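Long-range contact in protein CbbY (Rhodobacter sphaeroides, PDB 4UAS), which hydrolyses xylulose-1,5-bisphosphate, a potent Rubisco inhibitor, to xylulose 5-phosphate and phosphate as a magnesium-dependent phosphatase of the HAD superfamily: residues L31-W35 against G64-L69. Numbering follows the deposited sequence.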
# COMPACT_ATOMS: atom_id res chain seq x y z
N LEU A 31 -17.75 13.14 -12.63
CA LEU A 31 -18.84 12.25 -12.94
C LEU A 31 -20.24 12.83 -12.70
O LEU A 31 -21.23 12.25 -13.13
CB LEU A 31 -18.65 10.94 -12.23
CG LEU A 31 -17.48 10.11 -12.71
CD1 LEU A 31 -17.35 8.82 -11.91
CD2 LEU A 31 -17.62 9.74 -14.20
N GLY A 32 -20.27 14.00 -12.08
CA GLY A 32 -21.54 14.66 -11.81
C GLY A 32 -22.33 14.15 -10.67
O GLY A 32 -23.53 14.46 -10.58
N VAL A 33 -21.72 13.37 -9.80
CA VAL A 33 -22.40 12.85 -8.62
C VAL A 33 -22.11 13.75 -7.43
O VAL A 33 -21.11 14.50 -7.43
CB VAL A 33 -22.08 11.37 -8.29
CG1 VAL A 33 -22.64 10.45 -9.34
CG2 VAL A 33 -20.59 11.15 -8.06
N ASP A 34 -22.95 13.69 -6.41
CA ASP A 34 -22.84 14.48 -5.21
C ASP A 34 -21.93 13.89 -4.14
O ASP A 34 -21.69 14.53 -3.09
CB ASP A 34 -24.22 14.83 -4.65
CG ASP A 34 -24.98 13.68 -4.10
OD1 ASP A 34 -24.70 12.54 -4.46
OD2 ASP A 34 -25.91 13.91 -3.28
N TRP A 35 -21.33 12.77 -4.40
CA TRP A 35 -20.51 12.08 -3.40
C TRP A 35 -19.27 12.88 -3.08
O TRP A 35 -18.63 13.46 -3.95
CB TRP A 35 -20.06 10.68 -3.91
CG TRP A 35 -21.11 9.87 -4.56
CD1 TRP A 35 -22.47 9.89 -4.36
CD2 TRP A 35 -20.87 8.81 -5.45
NE1 TRP A 35 -23.07 8.96 -5.16
CE2 TRP A 35 -22.10 8.27 -5.83
CE3 TRP A 35 -19.69 8.27 -6.01
CZ2 TRP A 35 -22.21 7.21 -6.73
CZ3 TRP A 35 -19.79 7.23 -6.95
CH2 TRP A 35 -21.04 6.68 -7.27
N GLY A 64 -27.00 9.46 -1.29
CA GLY A 64 -26.88 10.42 -2.35
C GLY A 64 -27.16 9.78 -3.72
O GLY A 64 -27.94 8.83 -3.79
N ASP A 65 -26.55 10.31 -4.77
CA ASP A 65 -26.88 9.91 -6.10
C ASP A 65 -26.59 8.43 -6.32
O ASP A 65 -25.60 7.92 -5.79
CB ASP A 65 -26.07 10.71 -7.13
CG ASP A 65 -26.39 12.16 -7.17
OD1 ASP A 65 -27.56 12.55 -6.88
OD2 ASP A 65 -25.50 12.93 -7.67
N PRO A 66 -27.40 7.76 -7.14
CA PRO A 66 -27.03 6.37 -7.53
C PRO A 66 -25.80 6.40 -8.42
O PRO A 66 -25.51 7.37 -9.09
CB PRO A 66 -28.26 5.89 -8.28
CG PRO A 66 -28.87 7.08 -8.79
CD PRO A 66 -28.62 8.20 -7.82
N ALA A 67 -25.05 5.30 -8.44
CA ALA A 67 -23.89 5.25 -9.33
C ALA A 67 -24.31 5.38 -10.79
O ALA A 67 -25.19 4.66 -11.24
CB ALA A 67 -23.18 3.92 -9.15
N PRO A 68 -23.66 6.28 -11.54
CA PRO A 68 -24.05 6.45 -12.95
C PRO A 68 -23.22 5.61 -13.94
O PRO A 68 -23.56 5.54 -15.09
CB PRO A 68 -23.75 7.93 -13.19
CG PRO A 68 -22.50 8.16 -12.42
CD PRO A 68 -22.71 7.34 -11.14
N LEU A 69 -22.22 4.86 -13.45
CA LEU A 69 -21.39 3.97 -14.21
C LEU A 69 -21.13 2.75 -13.35
O LEU A 69 -21.20 2.80 -12.11
CB LEU A 69 -19.99 4.61 -14.46
CG LEU A 69 -19.82 5.84 -15.24
CD1 LEU A 69 -18.35 6.13 -15.42
CD2 LEU A 69 -20.42 5.66 -16.60
O HOH W 1 -28.45 13.02 -4.26
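Asp34 and Asp65 exchange bonds, each carboxylate accepting the backbone N-H of the other residue. Asp65 N donates to Asp34 OD1 over 2.9 Å in a nearly straight bond (171°) on the syn side, somewhat out of the carboxylate plane. Asp34 N reaches Asp65 OD2 at 2.9 Å from above the carboxylate plane, in a clearly bent bond. Asp34 holds CG between its backbone N and carbonyl carbon (chi1 68°), which carries OD1 back to the other loop. The two carboxylates lie stacked, their planes 24° apart, with Asp34 OD1 3.3 Å from Asp65 OD2. A water donates to both Asp34 OD2 and Asp65 OD1.

The third direct hydrogen bond runs from Trp35 NE1 to Asp65 O, 2.8 Å long, with the acceptor in the indole plane; Gln62 NE2 also donates to this carbonyl.

Apolar contacts continue from the indole. Ala67 CA sits at its edge, 3.7 Å from Trp35 CZ2, while Val33 CG2 lies over one face, offset toward the rim. Val33 CG1 rests against Pro68 CD at 3.6 Å, and beyond it Leu31 CD2 meets Leu69 CD1, the two leucines crossing at about a right angle. Trp35 packs edge-to-face with Phe28 and Phe58 and, like Leu31 and Leu69, touches Ile74 of helix 71-87.

The contact thus ties the loop that opens at Gly32 with the Schellman motif ending helix 17-31 to the one joining helices 51-61 and 71-87, in the helical cap. The backbone N-H groups and shared water probably offset the repulsion between the paired carboxylates.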